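Side-chain contacts in uncharacterized protein Atu1872 (Agrobacterium tumefaciens, PDB 2QNT), which is of unknown function but has the fold of the glyoxalase/bleomycin resistance/dioxygenase family and forms a dimer: residues S24-R27 with D28-L32; S55-E58 with T59-T63. All blocks are in the same frame, centred on the assembly; numbering follows the deposited sequence. Where two conformers were deposited one is given.

Contact 1 of 2, residues S24-R27 with D28-L32; sequences SFYR and DRLGL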
loop_
_atom_site.group_PDB
_atom_site.type_symbol
_atom_site.label_atom_id
_atom_site.label_comp_id
_atom_site.label_asym_id
_atom_site.label_seq_id
_atom_site.Cartn_x
_atom_site.Cartn_y
_atom_site.Cartn_z
ATOM N N SER A 24 14.907 -1.209 -9.956
ATOM C CA SER A 24 15.524 -0.231 -10.840
ATOM C C SER A 24 14.541 0.890 -11.213
ATOM O O SER A 24 14.898 2.047 -11.272
ATOM C CB SER A 24 16.066 -0.909 -12.096
ATOM O OG SER A 24 17.097 -1.827 -11.783
ATOM N N PHE A 25 13.282 0.540 -11.464
ATOM C CA PHE A 25 12.261 1.549 -11.735
ATOM C C PHE A 25 12.093 2.525 -10.558
ATOM O O PHE A 25 12.155 3.760 -10.729
ATOM C CB PHE A 25 10.941 0.842 -12.012
ATOM C CG PHE A 25 9.785 1.764 -12.244
ATOM C CD1 PHE A 25 9.577 2.288 -13.486
ATOM C CD2 PHE A 25 8.902 2.081 -11.239
ATOM C CE1 PHE A 25 8.513 3.115 -13.734
ATOM C CE2 PHE A 25 7.856 2.938 -11.483
ATOM C CZ PHE A 25 7.654 3.426 -12.744
ATOM N N TYR A 26 11.858 1.976 -9.364
ATOM C CA TYR A 26 11.574 2.840 -8.198
ATOM C C TYR A 26 12.784 3.653 -7.773
ATOM O O TYR A 26 12.651 4.820 -7.384
ATOM C CB TYR A 26 10.967 2.023 -7.039
ATOM C CG TYR A 26 9.520 1.672 -7.263
ATOM C CD1 TYR A 26 9.114 0.409 -7.665
ATOM C CD2 TYR A 26 8.558 2.631 -7.088
ATOM C CE1 TYR A 26 7.794 0.115 -7.872
ATOM C CE2 TYR A 26 7.234 2.372 -7.290
ATOM C CZ TYR A 26 6.823 1.103 -7.688
ATOM O OH TYR A 26 5.467 0.873 -7.877
ATOM N N ARG A 27 13.974 3.059 -7.860
ATOM C CA ARG A 27 15.222 3.767 -7.502
ATOM C C ARG A 27 15.661 4.708 -8.629
ATOM O O ARG A 27 15.908 5.895 -8.354
ATOM C CB ARG A 27 16.344 2.784 -7.087
ATOM C CG ARG A 27 17.573 3.453 -6.407
ATOM C CD ARG A 27 18.713 2.446 -6.166
ATOM N NE ARG A 27 18.984 1.713 -7.398
ATOM C CZ ARG A 27 19.451 0.462 -7.479
ATOM N NH1 ARG A 27 19.634 -0.078 -8.674
ATOM N NH2 ARG A 27 19.743 -0.258 -6.396
ATOM N N ASP A 28 15.710 4.243 -9.884
ATOM C CA ASP A 28 16.257 5.097 -10.999
ATOM C C ASP A 28 15.304 6.135 -11.554
ATOM O O ASP A 28 15.712 7.233 -11.941
ATOM C CB ASP A 28 16.694 4.306 -12.255
ATOM C CG ASP A 28 17.862 3.378 -12.023
ATOM O OD1 ASP A 28 18.384 3.323 -10.879
ATOM O OD2 ASP A 28 18.202 2.678 -13.008
ATOM N N ARG A 29 14.031 5.768 -11.672
ATOM C CA ARG A 29 13.074 6.671 -12.273
ATOM C C ARG A 29 12.406 7.491 -11.197
ATOM O O ARG A 29 12.334 8.693 -11.343
ATOM C CB ARG A 29 12.061 5.966 -13.211
ATOM C CG ARG A 29 12.659 5.282 -14.418
ATOM C CD ARG A 29 13.503 6.226 -15.249
ATOM N NE ARG A 29 13.922 5.655 -16.515
ATOM C CZ ARG A 29 14.814 6.213 -17.314
ATOM N NH1 ARG A 29 15.371 7.374 -16.999
ATOM N NH2 ARG A 29 15.127 5.618 -18.446
ATOM N N LEU A 30 11.919 6.852 -10.120
ATOM C CA LEU A 30 11.205 7.626 -9.091
ATOM C C LEU A 30 12.122 8.236 -8.051
ATOM O O LEU A 30 11.694 9.110 -7.325
ATOM C CB LEU A 30 10.115 6.811 -8.405
ATOM C CG LEU A 30 8.777 6.914 -9.120
ATOM C CD1 LEU A 30 8.911 6.448 -10.565
ATOM C CD2 LEU A 30 7.736 6.134 -8.341
ATOM N N GLY A 31 13.396 7.855 -8.011
ATOM C CA GLY A 31 14.325 8.450 -7.069
ATOM C C GLY A 31 14.160 7.983 -5.636
ATOM O O GLY A 31 14.544 8.687 -4.705
ATOM N N LEU A 32 13.594 6.796 -5.426
ATOM C CA LEU A 32 13.511 6.252 -4.075
ATOM C C LEU A 32 14.867 5.713 -3.667
ATOM O O LEU A 32 15.678 5.391 -4.529
ATOM C CB LEU A 32 12.465 5.138 -4.000
ATOM C CG LEU A 32 11.052 5.476 -4.413
ATOM C CD1 LEU A 32 10.132 4.341 -3.984
ATOM C CD2 LEU A 32 10.633 6.793 -3.760
HETATM O O HOH W 1 17.581 6.828 -5.797
#
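Y26 lies alongside L30 and L32 where helix 19-29 ends, all three side chains pointing the same way into the protein. From its base outward, Y26 meets first L32: CB is 3.9 Å from L32 CD1, which also reaches CD2 of the ring. On the same ring side, CD2 and CE2 then touch the other leucine, with Y26 CD2 3.8 Å from L30 CD2. CG stands anti to the carbonyl carbon (chi1 -76°), which carries the ring over strands 41-44, 76-82 and 121-126, and at the tip OH hydrogen-bonds to D116. One ring face is taken by CD2 of the preceding F25. The F25 ring, leaving the helix in another direction with CG anti to N (chi1 177°), crosses L30 obliquely and brings CE2 to 3.8 Å from L30 CD1. L30 therefore spreads its two methyls between two rings, CD1 to F25 and CD2 to Y26.

This is the first helix of a βαβββ module, the building unit of the glyoxalase fold, and it runs out through a widened turn. F25 O accepts two amides, R29 N at 2.9 Å and L30 N at 3.2 Å, the second bond being of pi-helical span. The G31 N to R27 O bond is weak, whereas L32 N returns to Y26 O, six residues back, at 2.9 Å, closing the helix end just after G31 takes positive phi. A water donates to both R27 O and L32 O, tying the last turn to the departing chain. On the solvent side the R27 guanidinium meets D28 OD1 at its edge, near its plane, but the salt bridge is long, with NE 3.9 Å from OD1.

Contact 2 of 2, residues S55-E58 with T59-T63; sequences SLEE and TIWRT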
loop_
_atom_site.group_PDB
_atom_site.type_symbol
_atom_site.label_atom_id
_atom_site.label_comp_id
_atom_site.label_asym_id
_atom_site.label_seq_id
_atom_site.Cartn_x
_atom_site.Cartn_y
_atom_site.Cartn_z
ATOM N N SER A 55 6.977 -15.779 -4.532
ATOM C CA SER A 55 7.533 -16.160 -3.240
ATOM C C SER A 55 6.676 -15.664 -2.099
ATOM O O SER A 55 6.452 -16.394 -1.146
ATOM C CB SER A 55 8.970 -15.668 -3.074
ATOM O OG SER A 55 9.091 -14.283 -3.215
ATOM N N LEU A 56 6.168 -14.437 -2.171
ATOM C CA LEU A 56 5.306 -13.962 -1.091
ATOM C C LEU A 56 3.944 -14.660 -1.110
ATOM O O LEU A 56 3.424 -14.985 -0.041
ATOM C CB LEU A 56 5.164 -12.442 -1.135
ATOM C CG LEU A 56 4.452 -11.814 0.059
ATOM C CD1 LEU A 56 4.969 -12.335 1.425
ATOM C CD2 LEU A 56 4.563 -10.297 -0.043
ATOM N N GLU A 57 3.366 -14.927 -2.284
ATOM C CA GLU A 57 2.127 -15.724 -2.341
ATOM C C GLU A 57 2.332 -17.075 -1.687
ATOM O O GLU A 57 1.457 -17.551 -0.951
ATOM C CB GLU A 57 1.647 -15.941 -3.767
ATOM C CG GLU A 57 1.049 -14.756 -4.455
ATOM C CD GLU A 57 0.472 -15.121 -5.825
ATOM O OE1 GLU A 57 -0.427 -16.007 -5.857
ATOM O OE2 GLU A 57 0.897 -14.493 -6.817
ATOM N N GLU A 58 3.435 -17.751 -1.981
ATOM C CA GLU A 58 3.678 -19.061 -1.357
ATOM C C GLU A 58 3.808 -18.924 0.144
ATOM O O GLU A 58 3.304 -19.749 0.903
ATOM C CB GLU A 58 4.896 -19.751 -1.969
ATOM C CG GLU A 58 4.729 -20.101 -3.445
ATOM C CD GLU A 58 4.023 -21.406 -3.706
ATOM O OE1 GLU A 58 3.701 -22.129 -2.739
ATOM O OE2 GLU A 58 3.809 -21.714 -4.899
ATOM N N THR A 59 4.491 -17.887 0.604
ATOM C CA THR A 59 4.615 -17.649 2.062
ATOM C C THR A 59 3.260 -17.475 2.731
ATOM O O THR A 59 3.029 -18.029 3.805
ATOM C CB THR A 59 5.488 -16.421 2.334
ATOM O OG1 THR A 59 6.840 -16.719 1.967
ATOM C CG2 THR A 59 5.418 -15.981 3.784
ATOM N N ILE A 60 2.376 -16.697 2.112
ATOM C CA ILE A 60 1.076 -16.396 2.709
ATOM C C ILE A 60 0.079 -17.554 2.583
ATOM O O ILE A 60 -0.528 -17.962 3.586
ATOM C CB ILE A 60 0.481 -15.146 2.071
ATOM C CG1 ILE A 60 1.361 -13.901 2.309
ATOM C CG2 ILE A 60 -0.917 -14.851 2.588
ATOM C CD1 ILE A 60 1.028 -12.753 1.391
ATOM N N TRP A 61 -0.123 -18.031 1.353
ATOM C CA TRP A 61 -1.206 -18.961 1.011
ATOM C C TRP A 61 -0.738 -20.382 0.746
ATOM O O TRP A 61 -1.574 -21.280 0.560
ATOM C CB TRP A 61 -1.955 -18.456 -0.220
ATOM C CG TRP A 61 -2.767 -17.255 0.027
ATOM C CD1 TRP A 61 -3.992 -17.206 0.654
ATOM C CD2 TRP A 61 -2.441 -15.900 -0.327
ATOM N NE1 TRP A 61 -4.448 -15.906 0.690
ATOM C CE2 TRP A 61 -3.527 -15.089 0.091
ATOM C CE3 TRP A 61 -1.378 -15.296 -1.017
ATOM C CZ2 TRP A 61 -3.553 -13.717 -0.125
ATOM C CZ3 TRP A 61 -1.408 -13.913 -1.199
ATOM C CH2 TRP A 61 -2.482 -13.153 -0.755
ATOM N N ARG A 62 0.573 -20.597 0.700
ATOM C CA ARG A 62 1.138 -21.918 0.401
ATOM C C ARG A 62 0.763 -22.412 -0.990
ATOM O O ARG A 62 0.850 -23.592 -1.299
ATOM C CB ARG A 62 0.771 -22.914 1.506
ATOM C CG ARG A 62 1.178 -22.408 2.895
ATOM C CD ARG A 62 2.698 -22.401 3.004
ATOM N NE ARG A 62 3.224 -21.433 3.965
ATOM C CZ ARG A 62 4.452 -20.914 3.911
ATOM N NH1 ARG A 62 4.843 -20.051 4.840
ATOM N NH2 ARG A 62 5.295 -21.249 2.933
ATOM N N THR A 63 0.382 -21.489 -1.856
ATOM C CA THR A 63 0.167 -21.819 -3.249
ATOM C C THR A 63 0.254 -20.535 -4.065
ATOM O O THR A 63 0.045 -19.451 -3.529
ATOM C CB THR A 63 -1.172 -22.575 -3.479
ATOM O OG1 THR A 63 -1.284 -22.927 -4.863
ATOM C CG2 THR A 63 -2.369 -21.743 -3.042
HETATM O O HOH W 2 -2.189 -17.853 -3.966
#
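L56 and I60, one turn apart on helix 53-61, meet through their branches: L56 CG is 3.8 Å from I60 CD1. One residue on, the W61 ring brings its edge against E57, with CE3 3.8 Å from E57 CA, while its own neighbour I60 lays CG2 over one indole face. The E57 carboxylate stands nearly perpendicular to the indole (83°). A water donates to both E57 OE1 and T63 O, and OE2 is held by Q68 and Y71. Just past the helix, R62 takes positive phi; its N bonds to E58 O from above the carbonyl plane (2.9 Å), and its guanidinium, folded back by a bend at chi2 (-69°), lays one face over that same oxygen. E58 also bends at chi2, bringing its carboxylate beside T63, where OE2 bonds to S64.

Further out, F15 of strand 7-16 packs on L56, E57 and W61. W61 NE1 donates a hydrogen bond to Y115 OH of the second subunit, whose R74 makes a cation-pi contact with the indole. The arrangement is that of the C-terminal end of a short helix, followed by a positive-phi residue, R62, and built into the dimer interface of a glyoxalase-fold protein.

Overall arrangement
Contacts 1 and 2 sit at the C-terminal ends of two separate helices, 19-29 and 53-61, and follow one another along the chain. Their centres are 27 Å apart and their nearest atoms about 13 Å, so neither touches the other. Strands 34-37, 41-44 and 49-52 run between the two helices and form one sheet with 7-16. Contact 1 is the more central, about 10 Å from the chain centre; contact 2 lies about 21 Å out. Both meet the second subunit: M7 there packs on L30 and L32, whereas R74, I99, R113 and Y115 meet residues 59-61. A bound HEPES molecule, probably from the crystallisation liquor, lies about 4 Å from the L56 side chain.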